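Local structure of endo-alpha-mannosidase (Bacteroides thetaiotaomicron, 4ACY) at residues A[136-141]-A[147-152]; A[205-210]-A[222-227]; A[289-294]-A[330-335]; A[313-318]-A[369-374]. The protein hydrolyses internal alpha-mannosidic linkages as a glycoside hydrolase family 99 enzyme, probably in N-glycan-type mannosides. All blocks are in the same frame, centred on the assembly; numbering follows the deposited sequence. Where two conformers were deposited one is given.

How the interactions relate
All four contacts belong to one TIM barrel, a closed eight-stranded parallel sheet wrapped by helices. Interactions 1 and 2 come first along the chain. Each packs a helix on the strand that follows it: helix 133-145 on strand 148-153, then helix 200-207 on strand 223-227. Their centres are about 22 Å apart, and both reach the barrel sheet. The segments of interactions 3 and 4 alternate along the chain; their centres are about 28 Å apart. Interaction 3 pairs the loops that follow strands 276-281 and 322-324. Interaction 4 pairs the helices that come after those loops, 305-316 and 359-376. The set thus samples the barrel's helical layer and its loop end, where TIM-barrel enzymes keep active sites.

Interaction 1 (A[136-141]-A[147-152]); sequences SLLLDE and AKVCFH
Leu139 on helix 133-145 and Val149 on strand 148-153 mark the closest backbone approach, with their CA atoms 6.4 Å apart. The helix lies outside the barrel wall. Val149 points its side chain at the helix, while its strand neighbours Lys148 and Cys150 point away. Backbone hydrogen bonds join Val149 to Ala180 and Tyr182. Leu139 makes the main touch. Its CD2 meets Val149 CB at 3.7 Å and Val149 CG2 at 3.8 Å, and the two side chains cross at about a right angle. In Val149, CG1 stands opposite the backbone N (chi1 175°). CG2 is then the methyl turned to the leucines. Leu138 adds a looser touch from CG to the same CG2 at 4.1 Å, but Leu138 was modelled in two conformers, so its detail is less certain. Leu138 also packs on Leu120 and Ile109, and Leu139 on Tyr175 and His178. This is the return half of a beta-alpha-beta unit, from helix to strand. All three touching residues are buried and aliphatic, so the contact is held by dispersion and exclusion of water, with no polar group to fix its direction.

Interaction 2 (A[205-210]-A[222-227]); sequences KLFAAG and GLFIGL
Phe224, which stacks on Phe207, has its backbone N bonded to Asp243 OD2. Phe207 O takes a bond from Arg216 NE. Between the two segments the contact is apolar, made by the two phenylalanine side chains. The rings form an offset stack, with centroids 4.5 Å apart and planes 24° from parallel. Phe207 CE1 lies over one face of the Phe224 ring, toward its rim, and comes within 3.3 Å of Phe224 CG, a tight approach. Phe224 CB returns a CH-pi contact, 4.1 Å from the centroid of the Phe207 ring. Both segments belong to the beta-alpha-beta unit of strand 189-192, helix 200-207 and strand 223-227 in the TIM barrel. Phe207 ends the helix, and Phe224 is near the start of the strand. Both CB atoms point across the gap, which is wide for the backbones: the CA atoms of Phe207 and Phe224 are 8.3 Å apart. The rings fill it. In Phe224, CG lies opposite the carbonyl carbon (chi1 -57°), and this turns the ring toward the face of Phe207. Leu206 CG covers the opposite face of the Phe207 ring, 3.7 Å above its plane. The Phe224 ring also meets that of Phe190, nearly parallel.

Interaction 3 (A[289-294]-A[330-335]); sequences RIRPWN and WHEGTQ
The guanidinium of Arg291 has Ile290 CD1 on one face, 3.8 Å above the plane and over its centre. At its edge lie the carboxylate of Glu332 and water 2. Arg291 NH1 donates to Glu332 OE2 at 2.9 Å in a salt bridge. The bond is nearly straight, with an N-H...O angle of 175°, and the oxygen sits in the guanidinium plane. Glu332 OE2 is met on its anti side, somewhat out of the carboxylate plane. The two planes are 55° apart, and only OE2 bonds directly to the guanidinium, unlike a two-pronged pair. Water 2 bridges Arg291 NH2 to the same oxygen: NH2 donates to it at 2.8 Å, and it donates to Glu332 OE2 at 2.6 Å. OE2 therefore takes two bonds. Arg291 NH1 has a second acid partner in Asp287, which probably steadies the arginine's charge.

Beside the ion pair, Ile290 CD1 packs on His331 CB at 3.7 Å. Ile290 holds CG1 between its backbone N and carbonyl carbon (chi1 64°), a crowded position. This puts CD1 between His331 CB and the guanidinium face. Water 1 links the backbones, accepting from Ile290 N at 3.2 Å and donating to His331 O at 2.8 Å. The ring of His331 is held elsewhere, by Ala87 O and His61. Formate and glycerol, probably from the crystallisation liquor, lie near the side chains of Glu332 and His331 and may mark a pocket. The two segments lie in the loops after strands 276-281 and 322-324, the beta-alpha loops that form the active-site end of a TIM barrel.

Interaction 4 (A[313-318]-A[369-374]); sequences AAIESG and DEFRKA
Ile315 carries the whole contact from its side, and each of its branches has its own partner on helix 359-376. The backbones come close here, with the CA atoms of Ile315 and Phe371 5.8 Å apart. CG1 of Ile315 lies opposite its carbonyl carbon (chi1 -68°). That leaves CG2 facing Ala374, and the two methyls, Ile315 CG2 and Ala374 CB, meet at 3.5 Å. The CG1 branch runs the other way along the helix. Ile315 CG1 lies 3.9 Å from Phe371 CB, and Ile315 CD1 reaches the backbone at Phe371 N, 3.7 Å away. CD1 also touches Glu370 CB at 3.9 Å.

Phe371 has CG opposite its backbone N (chi1 173°). Its ring is thereby carried past Ile315 and packs on Ile322 of strand 322-324 and on the loop residues Asp39 and His41. Ile315 touches Ile322 as well, so both helices rest on the same residue. Glu370 bends at chi2 (-60°) and turns its acid end away from Ile315. Only the CB end of Glu370 joins the contact; its OE2 takes a 2.9 Å salt bridge from Lys373 NZ, one helical turn on. Ser317 OG turns back to donate to Ala314 O at 2.7 Å and is also bonded to Ala319 N.

Between 313-318 and 369-374, one aliphatic side chain, Ile315, makes the join. The Glu370-Lys373 ion pair stays within helix 359-376, and no ion pair links the two segments; Arg372 pairs with Asp39 instead. The join is therefore apolar and rests on shape, with the glutamate contributing only its hydrocarbon part.

Interaction 1 (A[136-141]-A[147-152])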
loop_
_atom_site.group_PDB
_atom_site.type_symbol
_atom_site.label_atom_id
_atom_site.label_comp_id
_atom_site.label_asym_id
_atom_site.label_seq_id
_atom_site.Cartn_x
_atom_site.Cartn_y
_atom_site.Cartn_z
ATOM N N SER A 136 -17.100 1.277 -0.300
ATOM C CA SER A 136 -18.154 1.530 -1.288
ATOM C C SER A 136 -17.993 2.891 -1.958
ATOM O O SER A 136 -18.095 3.005 -3.187
ATOM C CB SER A 136 -19.529 1.417 -0.636
ATOM O OG SER A 136 -19.755 0.069 -0.277
ATOM N N LEU A 137 -17.716 3.911 -1.152
ATOM C CA LEU A 137 -17.485 5.262 -1.667
ATOM C C LEU A 137 -16.261 5.319 -2.570
ATOM O O LEU A 137 -16.280 6.016 -3.584
ATOM C CB LEU A 137 -17.301 6.268 -0.525
ATOM C CG LEU A 137 -18.421 6.501 0.491
ATOM C CD1 LEU A 137 -17.895 7.372 1.625
ATOM C CD2 LEU A 137 -19.627 7.131 -0.173
ATOM N N LEU A 138 -15.192 4.611 -2.195
ATOM C CA LEU A 138 -13.981 4.591 -3.009
ATOM C C LEU A 138 -14.275 4.000 -4.388
ATOM O O LEU A 138 -13.878 4.563 -5.404
ATOM C CB LEU A 138 -12.858 3.814 -2.309
ATOM C CG LEU A 138 -11.453 4.055 -2.858
ATOM C CD1 LEU A 138 -11.047 5.510 -2.696
ATOM C CD2 LEU A 138 -10.450 3.134 -2.171
ATOM N N LEU A 139 -14.980 2.874 -4.406
ATOM C CA LEU A 139 -15.381 2.229 -5.649
ATOM C C LEU A 139 -16.246 3.176 -6.491
ATOM O O LEU A 139 -15.964 3.391 -7.673
ATOM C CB LEU A 139 -16.132 0.927 -5.342
ATOM C CG LEU A 139 -15.237 -0.234 -4.894
ATOM C CD1 LEU A 139 -16.048 -1.280 -4.170
ATOM C CD2 LEU A 139 -14.514 -0.826 -6.094
ATOM N N ASP A 140 -17.264 3.763 -5.861
ATOM C CA ASP A 140 -18.189 4.674 -6.553
ATOM C C ASP A 140 -17.440 5.843 -7.189
ATOM O O ASP A 140 -17.644 6.171 -8.371
ATOM C CB ASP A 140 -19.271 5.191 -5.588
ATOM C CG ASP A 140 -20.320 4.139 -5.258
ATOM O OD1 ASP A 140 -20.370 3.096 -5.940
ATOM O OD2 ASP A 140 -21.109 4.348 -4.309
ATOM N N GLU A 141 -16.534 6.446 -6.419
ATOM C CA GLU A 141 -15.746 7.570 -6.922
ATOM C C GLU A 141 -14.727 7.162 -7.982
ATOM O O GLU A 141 -14.511 7.894 -8.957
ATOM C CB GLU A 141 -15.104 8.361 -5.770
ATOM C CG GLU A 141 -16.132 8.996 -4.825
ATOM C CD GLU A 141 -17.000 10.044 -5.521
ATOM O OE1 GLU A 141 -16.481 10.774 -6.391
ATOM O OE2 GLU A 141 -18.206 10.123 -5.204
ATOM N N ALA A 147 -10.935 4.782 -12.603
ATOM C CA ALA A 147 -9.950 4.185 -11.685
ATOM C C ALA A 147 -10.456 2.849 -11.139
ATOM O O ALA A 147 -11.648 2.531 -11.247
ATOM C CB ALA A 147 -9.613 5.142 -10.551
ATOM N N LYS A 148 -9.550 2.062 -10.552
ATOM C CA LYS A 148 -9.903 0.722 -10.069
ATOM C C LYS A 148 -9.424 0.492 -8.634
ATOM O O LYS A 148 -8.494 1.155 -8.176
ATOM C CB LYS A 148 -9.297 -0.361 -10.974
ATOM C CG LYS A 148 -9.673 -0.247 -12.456
ATOM C CD LYS A 148 -11.133 -0.505 -12.700
ATOM C CE LYS A 148 -11.437 -0.400 -14.203
ATOM N NZ LYS A 148 -12.885 -0.558 -14.477
ATOM N N VAL A 149 -10.053 -0.457 -7.944
ATOM C CA VAL A 149 -9.733 -0.742 -6.540
ATOM C C VAL A 149 -9.430 -2.231 -6.362
ATOM O O VAL A 149 -10.225 -3.087 -6.772
ATOM C CB VAL A 149 -10.923 -0.360 -5.617
ATOM C CG1 VAL A 149 -10.657 -0.751 -4.176
ATOM C CG2 VAL A 149 -11.257 1.146 -5.737
ATOM N N CYS A 150 -8.288 -2.540 -5.756
ATOM C CA CYS A 150 -8.038 -3.906 -5.319
ATOM C C CYS A 150 -7.772 -3.876 -3.824
ATOM O O CYS A 150 -7.893 -2.823 -3.190
ATOM C CB CYS A 150 -6.876 -4.535 -6.111
ATOM S SG CYS A 150 -5.246 -3.810 -5.804
ATOM N N PHE A 151 -7.416 -5.022 -3.246
ATOM C CA PHE A 151 -7.406 -5.133 -1.793
ATOM C C PHE A 151 -6.081 -5.625 -1.260
ATOM O O PHE A 151 -5.446 -6.491 -1.872
ATOM C CB PHE A 151 -8.575 -6.021 -1.332
ATOM C CG PHE A 151 -9.906 -5.384 -1.570
ATOM C CD1 PHE A 151 -10.447 -5.322 -2.862
ATOM C CD2 PHE A 151 -10.594 -4.792 -0.520
ATOM C CE1 PHE A 151 -11.671 -4.665 -3.101
ATOM C CE2 PHE A 151 -11.810 -4.147 -0.739
ATOM C CZ PHE A 151 -12.349 -4.083 -2.030
ATOM N N HIS A 152 -5.685 -5.033 -0.130
ATOM C CA HIS A 152 -4.426 -5.317 0.540
ATOM C C HIS A 152 -4.768 -5.994 1.860
ATOM O O HIS A 152 -5.205 -5.340 2.801
ATOM C CB HIS A 152 -3.683 -3.986 0.785
ATOM C CG HIS A 152 -2.247 -4.154 1.184
ATOM N ND1 HIS A 152 -1.461 -3.090 1.559
ATOM C CD2 HIS A 152 -1.447 -5.247 1.236
ATOM C CE1 HIS A 152 -0.236 -3.516 1.832
ATOM N NE2 HIS A 152 -0.201 -4.826 1.650
#

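Interaction 2 (A[205-210]-A[222-227])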
loop_
_atom_site.group_PDB
_atom_site.type_symbol
_atom_site.label_atom_id
_atom_site.label_comp_id
_atom_site.label_asym_id
_atom_site.label_seq_id
_atom_site.Cartn_x
_atom_site.Cartn_y
_atom_site.Cartn_z
ATOM N N LYS A 205 -2.929 -25.027 0.915
ATOM C CA LYS A 205 -4.295 -25.531 1.096
ATOM C C LYS A 205 -5.327 -24.629 0.425
ATOM O O LYS A 205 -6.394 -25.079 0.005
ATOM C CB LYS A 205 -4.622 -25.667 2.582
ATOM C CG LYS A 205 -3.792 -26.735 3.275
ATOM C CD LYS A 205 -4.016 -26.715 4.767
ATOM C CE LYS A 205 -3.360 -27.921 5.413
ATOM N NZ LYS A 205 -3.481 -27.799 6.895
ATOM N N LEU A 206 -4.998 -23.344 0.358
ATOM C CA LEU A 206 -5.862 -22.327 -0.219
ATOM C C LEU A 206 -5.542 -22.057 -1.697
ATOM O O LEU A 206 -6.456 -21.797 -2.488
ATOM C CB LEU A 206 -5.725 -21.023 0.598
ATOM C CG LEU A 206 -6.580 -19.839 0.165
ATOM C CD1 LEU A 206 -8.040 -20.207 0.332
ATOM C CD2 LEU A 206 -6.236 -18.584 0.982
ATOM N N PHE A 207 -4.261 -22.136 -2.069
ATOM C CA PHE A 207 -3.813 -21.665 -3.386
ATOM C C PHE A 207 -3.351 -22.752 -4.373
ATOM O O PHE A 207 -3.184 -22.469 -5.556
ATOM C CB PHE A 207 -2.707 -20.605 -3.245
ATOM C CG PHE A 207 -3.140 -19.340 -2.551
ATOM C CD1 PHE A 207 -4.385 -18.765 -2.804
ATOM C CD2 PHE A 207 -2.271 -18.699 -1.661
ATOM C CE1 PHE A 207 -4.771 -17.579 -2.170
ATOM C CE2 PHE A 207 -2.654 -17.511 -1.026
ATOM C CZ PHE A 207 -3.904 -16.961 -1.275
ATOM N N ALA A 208 -3.096 -23.970 -3.895
ATOM C CA ALA A 208 -2.816 -25.091 -4.810
ATOM C C ALA A 208 -4.116 -25.552 -5.459
ATOM O O ALA A 208 -5.177 -25.519 -4.834
ATOM C CB ALA A 208 -2.144 -26.250 -4.075
ATOM N N ALA A 209 -4.041 -25.973 -6.717
ATOM C CA ALA A 209 -5.224 -26.466 -7.435
ATOM C C ALA A 209 -5.947 -27.552 -6.626
ATOM O O ALA A 209 -7.167 -27.512 -6.480
ATOM C CB ALA A 209 -4.829 -26.989 -8.817
ATOM N N GLY A 210 -5.185 -28.492 -6.076
ATOM C CA GLY A 210 -5.757 -29.588 -5.287
ATOM C C GLY A 210 -5.958 -29.291 -3.813
ATOM O O GLY A 210 -6.408 -30.162 -3.059
ATOM N N GLY A 222 -8.036 -15.723 -8.439
ATOM C CA GLY A 222 -7.450 -14.442 -8.796
ATOM C C GLY A 222 -5.950 -14.541 -8.725
ATOM O O GLY A 222 -5.386 -15.623 -8.841
ATOM N N LEU A 223 -5.309 -13.392 -8.557
ATOM C CA LEU A 223 -3.868 -13.328 -8.482
ATOM C C LEU A 223 -3.531 -12.917 -7.061
ATOM O O LEU A 223 -3.919 -11.842 -6.604
ATOM C CB LEU A 223 -3.331 -12.297 -9.474
ATOM C CG LEU A 223 -3.474 -12.623 -10.971
ATOM C CD1 LEU A 223 -3.272 -11.360 -11.784
ATOM C CD2 LEU A 223 -2.518 -13.735 -11.437
ATOM N N PHE A 224 -2.840 -13.803 -6.362
ATOM C CA PHE A 224 -2.500 -13.594 -4.966
ATOM C C PHE A 224 -1.012 -13.356 -4.839
ATOM O O PHE A 224 -0.186 -14.174 -5.248
ATOM C CB PHE A 224 -2.983 -14.799 -4.163
ATOM C CG PHE A 224 -4.457 -15.034 -4.323
ATOM C CD1 PHE A 224 -5.371 -14.263 -3.615
ATOM C CD2 PHE A 224 -4.927 -15.985 -5.240
ATOM C CE1 PHE A 224 -6.741 -14.449 -3.793
ATOM C CE2 PHE A 224 -6.288 -16.182 -5.416
ATOM C CZ PHE A 224 -7.201 -15.420 -4.691
ATOM N N ILE A 225 -0.688 -12.205 -4.260
ATOM C CA ILE A 225 0.647 -11.660 -4.272
ATOM C C ILE A 225 1.155 -11.583 -2.839
ATOM O O ILE A 225 0.658 -10.785 -2.031
ATOM C CB ILE A 225 0.650 -10.223 -4.922
ATOM C CG1 ILE A 225 -0.050 -10.224 -6.301
ATOM C CG2 ILE A 225 2.061 -9.641 -4.971
ATOM C CD1 ILE A 225 0.608 -11.106 -7.382
ATOM N N GLY A 226 2.151 -12.411 -2.525
ATOM C CA GLY A 226 2.721 -12.444 -1.166
ATOM C C GLY A 226 3.875 -11.484 -0.948
ATOM O O GLY A 226 4.572 -11.093 -1.886
ATOM N N LEU A 227 4.047 -11.056 0.297
ATOM C CA LEU A 227 5.160 -10.192 0.664
ATOM C C LEU A 227 6.399 -11.061 0.825
ATOM O O LEU A 227 6.400 -12.025 1.606
ATOM C CB LEU A 227 4.861 -9.436 1.964
ATOM C CG LEU A 227 5.925 -8.441 2.439
ATOM C CD1 LEU A 227 6.135 -7.373 1.399
ATOM C CD2 LEU A 227 5.476 -7.816 3.763
#

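Interaction 3 (A[289-294]-A[330-335])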
loop_
_atom_site.group_PDB
_atom_site.type_symbol
_atom_site.label_atom_id
_atom_site.label_comp_id
_atom_site.label_asym_id
_atom_site.label_seq_id
_atom_site.Cartn_x
_atom_site.Cartn_y
_atom_site.Cartn_z
ATOM N N ARG A 289 7.616 9.967 14.764
ATOM C CA ARG A 289 6.571 10.352 15.708
ATOM C C ARG A 289 5.958 9.109 16.375
ATOM O O ARG A 289 5.812 9.061 17.613
ATOM C CB ARG A 289 5.511 11.238 15.044
ATOM C CG ARG A 289 6.043 12.620 14.654
ATOM C CD ARG A 289 5.808 13.626 15.770
ATOM N NE ARG A 289 4.559 14.348 15.574
ATOM C CZ ARG A 289 3.957 15.089 16.498
ATOM N NH1 ARG A 289 4.487 15.218 17.712
ATOM N NH2 ARG A 289 2.820 15.698 16.205
ATOM N N ILE A 290 5.604 8.106 15.565
ATOM C CA ILE A 290 4.996 6.886 16.105
ATOM C C ILE A 290 6.027 5.861 16.580
ATOM O O ILE A 290 5.684 5.008 17.399
ATOM C CB ILE A 290 3.960 6.229 15.142
ATOM C CG1 ILE A 290 4.604 5.734 13.838
ATOM C CG2 ILE A 290 2.802 7.188 14.844
ATOM C CD1 ILE A 290 3.959 4.428 13.335
ATOM N N ARG A 291 7.264 5.952 16.078
ATOM C CA ARG A 291 8.365 5.040 16.464
ATOM C C ARG A 291 9.678 5.809 16.692
ATOM O O ARG A 291 10.582 5.783 15.852
ATOM C CB ARG A 291 8.568 3.930 15.409
ATOM C CG ARG A 291 7.332 3.091 15.129
ATOM C CD ARG A 291 7.601 2.046 14.059
ATOM N NE ARG A 291 6.420 1.232 13.782
ATOM C CZ ARG A 291 5.825 1.135 12.595
ATOM N NH1 ARG A 291 6.298 1.813 11.543
ATOM N NH2 ARG A 291 4.765 0.345 12.454
ATOM N N PRO A 292 9.804 6.482 17.850
ATOM C CA PRO A 292 10.898 7.447 18.043
ATOM C C PRO A 292 12.289 6.821 17.934
ATOM O O PRO A 292 13.247 7.524 17.626
ATOM C CB PRO A 292 10.672 7.986 19.461
ATOM C CG PRO A 292 9.260 7.680 19.796
ATOM C CD PRO A 292 8.782 6.551 18.914
ATOM N N TRP A 293 12.363 5.510 18.192
ATOM C CA TRP A 293 13.600 4.723 18.178
ATOM C C TRP A 293 14.011 4.276 16.771
ATOM O O TRP A 293 15.093 3.685 16.589
ATOM C CB TRP A 293 13.404 3.469 19.070
ATOM C CG TRP A 293 12.093 2.820 18.773
ATOM C CD1 TRP A 293 10.898 3.065 19.386
ATOM C CD2 TRP A 293 11.815 1.890 17.721
ATOM N NE1 TRP A 293 9.901 2.335 18.800
ATOM C CE2 TRP A 293 10.433 1.599 17.775
ATOM C CE3 TRP A 293 12.610 1.250 16.752
ATOM C CZ2 TRP A 293 9.819 0.696 16.899
ATOM C CZ3 TRP A 293 12.003 0.361 15.879
ATOM C CH2 TRP A 293 10.621 0.094 15.952
ATOM N N ASN A 294 13.167 4.565 15.775
ATOM C CA ASN A 294 13.319 3.959 14.437
ATOM C C ASN A 294 13.992 4.867 13.409
ATOM O O ASN A 294 13.763 4.720 12.203
ATOM C CB ASN A 294 11.962 3.468 13.907
ATOM C CG ASN A 294 12.087 2.439 12.780
ATOM O OD1 ASN A 294 13.079 1.699 12.677
ATOM N ND2 ASN A 294 11.062 2.373 11.936
ATOM N N TRP A 330 0.528 7.968 6.292
ATOM C CA TRP A 330 1.081 9.158 6.918
ATOM C C TRP A 330 1.985 8.812 8.088
ATOM O O TRP A 330 3.005 9.486 8.300
ATOM C CB TRP A 330 -0.043 10.132 7.334
ATOM C CG TRP A 330 -0.627 10.833 6.138
ATOM C CD1 TRP A 330 -1.696 10.430 5.394
ATOM C CD2 TRP A 330 -0.136 12.039 5.517
ATOM N NE1 TRP A 330 -1.921 11.315 4.366
ATOM C CE2 TRP A 330 -0.970 12.302 4.408
ATOM C CE3 TRP A 330 0.929 12.917 5.790
ATOM C CZ2 TRP A 330 -0.788 13.422 3.575
ATOM C CZ3 TRP A 330 1.109 14.027 4.961
ATOM C CH2 TRP A 330 0.252 14.261 3.864
ATOM N N HIS A 331 1.653 7.750 8.827
ATOM C CA HIS A 331 2.450 7.426 10.021
ATOM C C HIS A 331 3.875 7.115 9.647
ATOM O O HIS A 331 4.780 7.322 10.451
ATOM C CB HIS A 331 1.902 6.221 10.791
ATOM C CG HIS A 331 0.439 6.286 11.074
ATOM N ND1 HIS A 331 -0.142 7.308 11.796
ATOM C CD2 HIS A 331 -0.555 5.428 10.760
ATOM C CE1 HIS A 331 -1.444 7.087 11.887
ATOM N NE2 HIS A 331 -1.717 5.946 11.277
ATOM N N GLU A 332 4.080 6.616 8.428
ATOM C CA GLU A 332 5.398 6.147 8.020
ATOM C C GLU A 332 6.113 7.090 7.059
ATOM O O GLU A 332 7.217 6.801 6.605
ATOM C CB GLU A 332 5.302 4.738 7.431
ATOM C CG GLU A 332 4.878 3.738 8.505
ATOM C CD GLU A 332 4.929 2.305 8.059
ATOM O OE1 GLU A 332 4.855 2.032 6.834
ATOM O OE2 GLU A 332 4.981 1.425 8.960
ATOM N N GLY A 333 5.491 8.232 6.793
ATOM C CA GLY A 333 6.156 9.281 6.012
ATOM C C GLY A 333 6.429 8.845 4.589
ATOM O O GLY A 333 7.371 9.320 3.949
ATOM N N THR A 334 5.625 7.908 4.098
ATOM C CA THR A 334 5.824 7.397 2.746
ATOM C C THR A 334 4.819 7.964 1.749
ATOM O O THR A 334 4.849 7.572 0.592
ATOM C CB THR A 334 5.745 5.852 2.705
ATOM O OG1 THR A 334 4.472 5.432 3.202
ATOM C CG2 THR A 334 6.862 5.234 3.549
ATOM N N GLN A 335 3.956 8.887 2.193
ATOM C CA GLN A 335 2.816 9.348 1.389
ATOM C C GLN A 335 3.240 10.166 0.167
ATOM O O GLN A 335 4.194 10.942 0.240
ATOM C CB GLN A 335 1.804 10.122 2.257
ATOM C CG GLN A 335 2.187 11.556 2.648
ATOM C CD GLN A 335 3.424 11.677 3.560
ATOM O OE1 GLN A 335 3.718 10.795 4.386
ATOM N NE2 GLN A 335 4.134 12.776 3.423
HETATM O O HOH W 1 5.294 9.123 12.504
HETATM O O HOH W 2 3.179 -0.039 10.176
#

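Interaction 4 (A[313-318]-A[369-374])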
loop_
_atom_site.group_PDB
_atom_site.type_symbol
_atom_site.label_atom_id
_atom_site.label_comp_id
_atom_site.label_asym_id
_atom_site.label_seq_id
_atom_site.Cartn_x
_atom_site.Cartn_y
_atom_site.Cartn_z
ATOM N N ALA A 313 14.720 2.475 -10.728
ATOM C CA ALA A 313 15.118 1.080 -10.467
ATOM C C ALA A 313 13.966 0.091 -10.717
ATOM O O ALA A 313 14.176 -0.985 -11.275
ATOM C CB ALA A 313 15.647 0.928 -9.052
ATOM N N ALA A 314 12.761 0.456 -10.291
ATOM C CA ALA A 314 11.585 -0.396 -10.502
ATOM C C ALA A 314 11.290 -0.570 -11.993
ATOM O O ALA A 314 11.043 -1.681 -12.450
ATOM C CB ALA A 314 10.374 0.141 -9.769
ATOM N N ILE A 315 11.358 0.517 -12.754
ATOM C CA ILE A 315 11.109 0.450 -14.199
ATOM C C ILE A 315 12.195 -0.384 -14.881
ATOM O O ILE A 315 11.891 -1.268 -15.688
ATOM C CB ILE A 315 11.013 1.858 -14.821
ATOM C CG1 ILE A 315 9.750 2.579 -14.315
ATOM C CG2 ILE A 315 11.012 1.787 -16.363
ATOM C CD1 ILE A 315 9.760 4.065 -14.594
ATOM N N GLU A 316 13.451 -0.113 -14.528
ATOM C CA GLU A 316 14.598 -0.804 -15.131
ATOM C C GLU A 316 14.670 -2.298 -14.810
ATOM O O GLU A 316 15.336 -3.055 -15.520
ATOM C CB GLU A 316 15.912 -0.114 -14.741
ATOM C CG GLU A 316 16.186 1.155 -15.516
ATOM C CD GLU A 316 17.526 1.791 -15.174
ATOM O OE1 GLU A 316 18.238 1.286 -14.271
ATOM O OE2 GLU A 316 17.871 2.809 -15.818
ATOM N N SER A 317 13.996 -2.726 -13.745
ATOM C CA SER A 317 13.970 -4.145 -13.388
ATOM C C SER A 317 13.273 -4.982 -14.456
ATOM O O SER A 317 13.515 -6.186 -14.554
ATOM C CB SER A 317 13.265 -4.353 -12.047
ATOM O OG SER A 317 11.859 -4.203 -12.185
ATOM N N GLY A 318 12.391 -4.341 -15.230
ATOM C CA GLY A 318 11.572 -5.037 -16.227
ATOM C C GLY A 318 10.238 -5.564 -15.694
ATOM O O GLY A 318 9.502 -6.240 -16.417
ATOM N N ASP A 369 4.502 7.759 -16.904
ATOM C CA ASP A 369 4.750 7.895 -18.340
ATOM C C ASP A 369 6.054 7.201 -18.769
ATOM O O ASP A 369 6.091 6.530 -19.811
ATOM C CB ASP A 369 4.726 9.354 -18.779
ATOM C CG ASP A 369 4.886 9.506 -20.279
ATOM O OD1 ASP A 369 3.997 9.052 -21.032
ATOM O OD2 ASP A 369 5.914 10.066 -20.697
ATOM N N GLU A 370 7.107 7.336 -17.960
ATOM C CA GLU A 370 8.360 6.625 -18.228
ATOM C C GLU A 370 8.137 5.117 -18.216
ATOM O O GLU A 370 8.720 4.387 -19.012
ATOM C CB GLU A 370 9.450 6.992 -17.212
ATOM C CG GLU A 370 9.987 8.406 -17.328
ATOM C CD GLU A 370 10.611 8.682 -18.684
ATOM O OE1 GLU A 370 11.539 7.945 -19.089
ATOM O OE2 GLU A 370 10.170 9.650 -19.328
ATOM N N PHE A 371 7.301 4.655 -17.290
ATOM C CA PHE A 371 6.983 3.233 -17.169
ATOM C C PHE A 371 6.240 2.722 -18.413
ATOM O O PHE A 371 6.573 1.653 -18.948
ATOM C CB PHE A 371 6.175 3.008 -15.885
ATOM C CG PHE A 371 5.639 1.609 -15.710
ATOM C CD1 PHE A 371 6.491 0.513 -15.580
ATOM C CD2 PHE A 371 4.272 1.407 -15.619
ATOM C CE1 PHE A 371 5.983 -0.768 -15.385
ATOM C CE2 PHE A 371 3.749 0.125 -15.426
ATOM C CZ PHE A 371 4.611 -0.960 -15.306
ATOM N N ARG A 372 5.268 3.499 -18.883
ATOM C CA ARG A 372 4.481 3.108 -20.053
ATOM C C ARG A 372 5.356 3.060 -21.302
ATOM O O ARG A 372 5.217 2.149 -22.119
ATOM C CB ARG A 372 3.275 4.029 -20.246
ATOM C CG ARG A 372 2.228 3.883 -19.162
ATOM C CD ARG A 372 1.095 4.887 -19.323
ATOM N NE ARG A 372 0.348 4.645 -20.553
ATOM C CZ ARG A 372 -0.727 3.867 -20.653
ATOM N NH1 ARG A 372 -1.208 3.225 -19.589
ATOM N NH2 ARG A 372 -1.319 3.721 -21.835
ATOM N N LYS A 373 6.275 4.019 -21.422
ATOM C CA LYS A 373 7.228 4.048 -22.539
ATOM C C LYS A 373 8.186 2.850 -22.506
ATOM O O LYS A 373 8.515 2.280 -23.553
ATOM C CB LYS A 373 8.002 5.369 -22.564
ATOM C CG LYS A 373 7.122 6.583 -22.886
ATOM C CD LYS A 373 7.945 7.833 -23.185
ATOM C CE LYS A 373 8.569 8.407 -21.919
ATOM N NZ LYS A 373 9.750 9.272 -22.209
ATOM N N ALA A 374 8.618 2.461 -21.307
ATOM C CA ALA A 374 9.500 1.299 -21.140
ATOM C C ALA A 374 8.775 -0.010 -21.475
ATOM O O ALA A 374 9.341 -0.894 -22.133
ATOM C CB ALA A 374 10.078 1.252 -19.730
#